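Local coordinates for response regulator receiver modulated diguanylate cyclase with PAS/PAC sensor (Desulfovibrio desulfuricans subsp. desulfuricans str., PDB 3CG0), which makes the second messenger cyclic di-GMP, probably under the control of phosphorylation of its receiver domain, the piece seen here, at the interface of chains A and B and the interface of chains C and B. Coordinates in Å, arbitrary orientation; residue numbers count along the deposited sequence, not the author numbering. Chains: chain A/B/C, Response regulator receiver modulated diguanylate cyclase with PAS/PAC sensor.

Contact 1: the interface of chains A and B. Residues chain A 106-107, 109, 117, 121; chain B 106, 124, 128.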
loop_
_atom_site.group_PDB
_atom_site.type_symbol
_atom_site.label_atom_id
_atom_site.label_comp_id
_atom_site.label_asym_id
_atom_site.label_seq_id
_atom_site.Cartn_x
_atom_site.Cartn_y
_atom_site.Cartn_z
ATOM N N PHE A 106 -19.040 -14.863 -0.460
ATOM C CA PHE A 106 -18.813 -13.501 -0.835
ATOM C C PHE A 106 -20.127 -12.733 -0.999
ATOM O O PHE A 106 -20.253 -11.580 -0.580
ATOM C CB PHE A 106 -18.036 -13.471 -2.136
ATOM C CG PHE A 106 -17.905 -12.109 -2.696
ATOM C CD1 PHE A 106 -16.980 -11.224 -2.157
ATOM C CD2 PHE A 106 -18.726 -11.696 -3.738
ATOM C CE1 PHE A 106 -16.858 -9.952 -2.669
ATOM C CE2 PHE A 106 -18.609 -10.434 -4.257
ATOM C CZ PHE A 106 -17.680 -9.565 -3.712
ATOM N N GLY A 107 -21.101 -13.378 -1.630
ATOM C CA GLY A 107 -22.409 -12.785 -1.854
ATOM C C GLY A 107 -23.380 -13.836 -2.351
ATOM O O GLY A 107 -23.086 -15.034 -2.292
ATOM N N LEU A 109 -26.197 -14.430 -5.683
ATOM C CA LEU A 109 -26.686 -14.008 -6.999
ATOM C C LEU A 109 -28.002 -14.698 -7.324
ATOM O O LEU A 109 -28.051 -15.925 -7.421
ATOM C CB LEU A 109 -25.642 -14.308 -8.084
ATOM C CG LEU A 109 -24.834 -13.150 -8.692
ATOM C CD1 LEU A 109 -24.815 -11.886 -7.845
ATOM C CD2 LEU A 109 -23.424 -13.599 -9.002
ATOM N N THR A 117 -23.339 -7.911 -13.061
ATOM C CA THR A 117 -23.244 -8.196 -11.631
ATOM C C THR A 117 -22.356 -9.416 -11.405
ATOM O O THR A 117 -21.523 -9.430 -10.503
ATOM C CB THR A 117 -24.624 -8.470 -11.003
ATOM O OG1 THR A 117 -25.603 -7.619 -11.608
ATOM C CG2 THR A 117 -24.587 -8.214 -9.500
ATOM N N SER A 121 -18.890 -9.275 -9.207
ATOM C CA SER A 121 -18.856 -10.158 -8.040
ATOM C C SER A 121 -17.637 -11.047 -8.036
ATOM O O SER A 121 -16.963 -11.159 -7.017
ATOM C CB SER A 121 -20.096 -11.029 -8.006
ATOM O OG SER A 121 -21.231 -10.222 -8.147
ATOM N N PHE B 106 -17.393 -6.501 3.350
ATOM C CA PHE B 106 -17.952 -7.107 2.151
ATOM C C PHE B 106 -16.851 -7.431 1.140
ATOM O O PHE B 106 -16.845 -8.505 0.517
ATOM C CB PHE B 106 -19.011 -6.216 1.508
ATOM C CG PHE B 106 -19.500 -6.741 0.188
ATOM C CD1 PHE B 106 -20.356 -7.840 0.137
ATOM C CD2 PHE B 106 -19.080 -6.161 -1.002
ATOM C CE1 PHE B 106 -20.785 -8.341 -1.078
ATOM C CE2 PHE B 106 -19.508 -6.656 -2.217
ATOM C CZ PHE B 106 -20.362 -7.741 -2.253
ATOM N N MET B 124 -24.894 -5.444 -3.459
ATOM C CA MET B 124 -24.664 -6.832 -3.051
ATOM C C MET B 124 -24.262 -6.928 -1.592
ATOM O O MET B 124 -24.494 -7.957 -0.955
ATOM C CB MET B 124 -23.592 -7.501 -3.906
ATOM C CG MET B 124 -23.999 -7.830 -5.342
ATOM S SD MET B 124 -22.560 -8.485 -6.193
ATOM C CE MET B 124 -22.328 -9.977 -5.189
ATOM N N LYS B 128 -26.651 -8.857 0.952
ATOM C CA LYS B 128 -26.066 -9.960 1.713
ATOM C C LYS B 128 -26.465 -9.869 3.189
ATOM O O LYS B 128 -26.843 -10.873 3.800
ATOM C CB LYS B 128 -24.539 -9.990 1.575
ATOM C CG LYS B 128 -23.884 -11.194 2.259
ATOM C CD LYS B 128 -22.406 -11.004 2.492
ATOM C CE LYS B 128 -21.826 -12.235 3.163
ATOM N NZ LYS B 128 -20.532 -11.972 3.843
HETATM O O HOH W 1 -18.400 -10.546 1.200
#

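Contact 2: the interface of chains C and B. Residues chain C 96, 100, 103, 105, 108; chain B 62, 71, 87.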
loop_
_atom_site.group_PDB
_atom_site.type_symbol
_atom_site.label_atom_id
_atom_site.label_comp_id
_atom_site.label_asym_id
_atom_site.label_seq_id
_atom_site.Cartn_x
_atom_site.Cartn_y
_atom_site.Cartn_z
ATOM N N THR C 96 4.634 2.496 -9.775
ATOM C CA THR C 96 4.743 3.849 -9.228
ATOM C C THR C 96 6.106 4.080 -8.573
ATOM O O THR C 96 6.647 5.182 -8.643
ATOM C CB THR C 96 3.576 4.220 -8.267
ATOM O OG1 THR C 96 3.163 3.068 -7.517
ATOM C CG2 THR C 96 2.392 4.739 -9.066
ATOM N N ALA C 100 9.159 6.611 -9.561
ATOM C CA ALA C 100 9.653 7.422 -8.435
ATOM C C ALA C 100 11.161 7.379 -8.302
ATOM O O ALA C 100 11.768 8.351 -7.863
ATOM C CB ALA C 100 9.004 6.994 -7.128
ATOM N N VAL C 103 13.097 10.168 -10.131
ATOM C CA VAL C 103 13.192 11.430 -9.392
ATOM C C VAL C 103 14.460 11.431 -8.539
ATOM O O VAL C 103 15.031 12.486 -8.253
ATOM C CB VAL C 103 11.964 11.625 -8.453
ATOM C CG1 VAL C 103 12.117 12.873 -7.586
ATOM C CG2 VAL C 103 10.690 11.681 -9.256
ATOM N N PRO C 105 14.537 10.434 -5.103
ATOM C CA PRO C 105 14.164 11.103 -3.877
ATOM C C PRO C 105 15.152 10.734 -2.778
ATOM O O PRO C 105 15.927 9.786 -2.942
ATOM C CB PRO C 105 12.802 10.493 -3.574
ATOM C CG PRO C 105 12.875 9.149 -4.128
ATOM C CD PRO C 105 13.665 9.270 -5.364
ATOM N N TYR C 108 11.651 7.382 1.487
ATOM C CA TYR C 108 10.221 7.159 1.570
ATOM C C TYR C 108 9.833 6.913 3.020
ATOM O O TYR C 108 10.479 6.122 3.716
ATOM C CB TYR C 108 9.783 5.955 0.720
ATOM C CG TYR C 108 10.211 5.969 -0.736
ATOM C CD1 TYR C 108 9.324 6.355 -1.738
ATOM C CD2 TYR C 108 11.491 5.548 -1.114
ATOM C CE1 TYR C 108 9.711 6.360 -3.075
ATOM C CE2 TYR C 108 11.886 5.548 -2.433
ATOM C CZ TYR C 108 10.999 5.958 -3.411
ATOM O OH TYR C 108 11.404 5.944 -4.716
ATOM N N ILE B 62 3.183 10.339 -2.554
ATOM C CA ILE B 62 3.482 9.558 -3.777
ATOM C C ILE B 62 2.206 9.200 -4.581
ATOM O O ILE B 62 2.253 9.033 -5.800
ATOM C CB ILE B 62 4.380 8.310 -3.495
ATOM C CG1 ILE B 62 5.055 7.817 -4.786
ATOM C CG2 ILE B 62 3.595 7.188 -2.827
ATOM C CD1 ILE B 62 6.138 6.775 -4.571
ATOM N N VAL B 71 4.611 11.645 -8.436
ATOM C CA VAL B 71 5.962 11.513 -8.990
ATOM C C VAL B 71 6.330 12.704 -9.897
ATOM O O VAL B 71 7.428 13.262 -9.777
ATOM C CB VAL B 71 6.112 10.146 -9.702
ATOM C CG1 VAL B 71 7.491 9.971 -10.319
ATOM C CG2 VAL B 71 5.823 9.003 -8.711
ATOM N N PHE B 87 9.328 11.228 -0.212
ATOM C CA PHE B 87 8.022 10.706 -0.572
ATOM C C PHE B 87 7.317 10.121 0.632
ATOM O O PHE B 87 7.918 9.427 1.453
ATOM C CB PHE B 87 8.132 9.646 -1.657
ATOM C CG PHE B 87 8.182 10.189 -3.050
ATOM C CD1 PHE B 87 7.153 10.982 -3.543
ATOM C CD2 PHE B 87 9.242 9.855 -3.894
ATOM C CE1 PHE B 87 7.190 11.459 -4.858
ATOM C CE2 PHE B 87 9.298 10.326 -5.205
ATOM C CZ PHE B 87 8.265 11.126 -5.690
#

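Contact 1: the interface of chains A and B
A:Phe106 and B:Phe106 meet with matching backbones, both in helical torsions just before the last strand of the receiver domain (107-110 in chain A). Water 1 joins their carbonyl oxygens, 2.8 Å from A:Phe106 O. The surface resembles the last-strand and last-helix face that response regulators often use to pair, here between two copies related by a two-fold; the structure alone does not show whether this pair forms in solution.

With CG anti to the backbone N in both copies (chi1 near 173°), the two rings meet by their outer ends, overlapping only at the rim. Their planes are tilted by about 40°, and A:Phe106 CZ lies 3.6 Å from B:Phe106 CZ. Each ring also passes close to the partner's carbonyl: B:Phe106 CE1 is 3.3 Å from A:Phe106 O. The extended chain of B:Lys128 passes the same oxygen, CD 3.8 Å from A:Phe106 O.

B:Met124, from helix 115-132, bends at chi3 (63°) and drives its thioether end toward chain A. Its CE packs on A:Ser121 CB at 3.7 Å and crosses the A:Phe106 ring edge at CE2, with A:Leu109 CD1 close behind. SD passes A:Thr117 CG2 at 3.9 Å and lies 2.9 Å from A:Ser121 OG, a tight approach. That hydroxyl hydrogen-bonds back to A:Thr117 O one turn earlier (2.5 Å), from above the carbonyl plane, which ties it to its own helix beside the sulfur.

Contact 2: the interface of chains C and B
C:Tyr108 and B:Phe87 pair as neighbouring strand residues, a parallel bridge between strand 107-111 of chain C and strand 85-90 of chain B. In a receiver domain of the CheY-like fold these two strands normally belong to one chain, so the C-terminal part of chain C appears to complete the sheet of chain B, as in a domain swap. The backbones come close here, with B:Phe87 O 3.2 Å from C:Tyr108 CA.

The aromatic contacts follow from this pairing. Both side chains leave the sheet in the same direction, each with CG anti to its carbonyl carbon (chi1 -53° for C:Tyr108, -85° for B:Phe87), and their planes are nearly parallel but displaced. C:Tyr108, at the position of the family's conserved switch aromatic, lays CD1 against B:Phe87 CB (3.5 Å) and CE1 against CD2 of the phenylalanine. From the opposite side C:Pro105 presses CB on B:Phe87 CD2 at 3.6 Å, so CD2 of the ring is wedged between proline and tyrosine. On the tyrosine side B:Ile62 CG1 sits over the rim of the B:Phe87 ring, and B:Ile62 CD1 reaches C:Tyr108 CE1 at 3.9 Å.

Aliphatic contacts carry the patch on to helix 94-101. C:Ala100 CB rests on B:Ile62 CD1 (3.8 Å) and near B:Phe87 CE2. B:Val71, from helix 70-80, spreads its two methyls: CG1 meets C:Val103 CG2 at 3.8 Å and the backbone of C:Ala100, while CG2 faces C:Thr96 O.

The C-alpha centres of contact 1 and contact 2 are about 37 Å apart, and chain B takes part in both through different segments. Contact 1 uses its C-terminal portion, contact 2 the earlier part of the fold. The strand near residues 107-110 serves both: its start lies at the pairing surface in contact 1 and against another copy's sheet in contact 2. Since contact 2 has a twin with chains exchanged, the portion of chain B that meets chain A is probably itself packed on chain C. The two interfaces thus connect chains within the four-chain deposited assembly, whose relevance in solution the structure alone does not show.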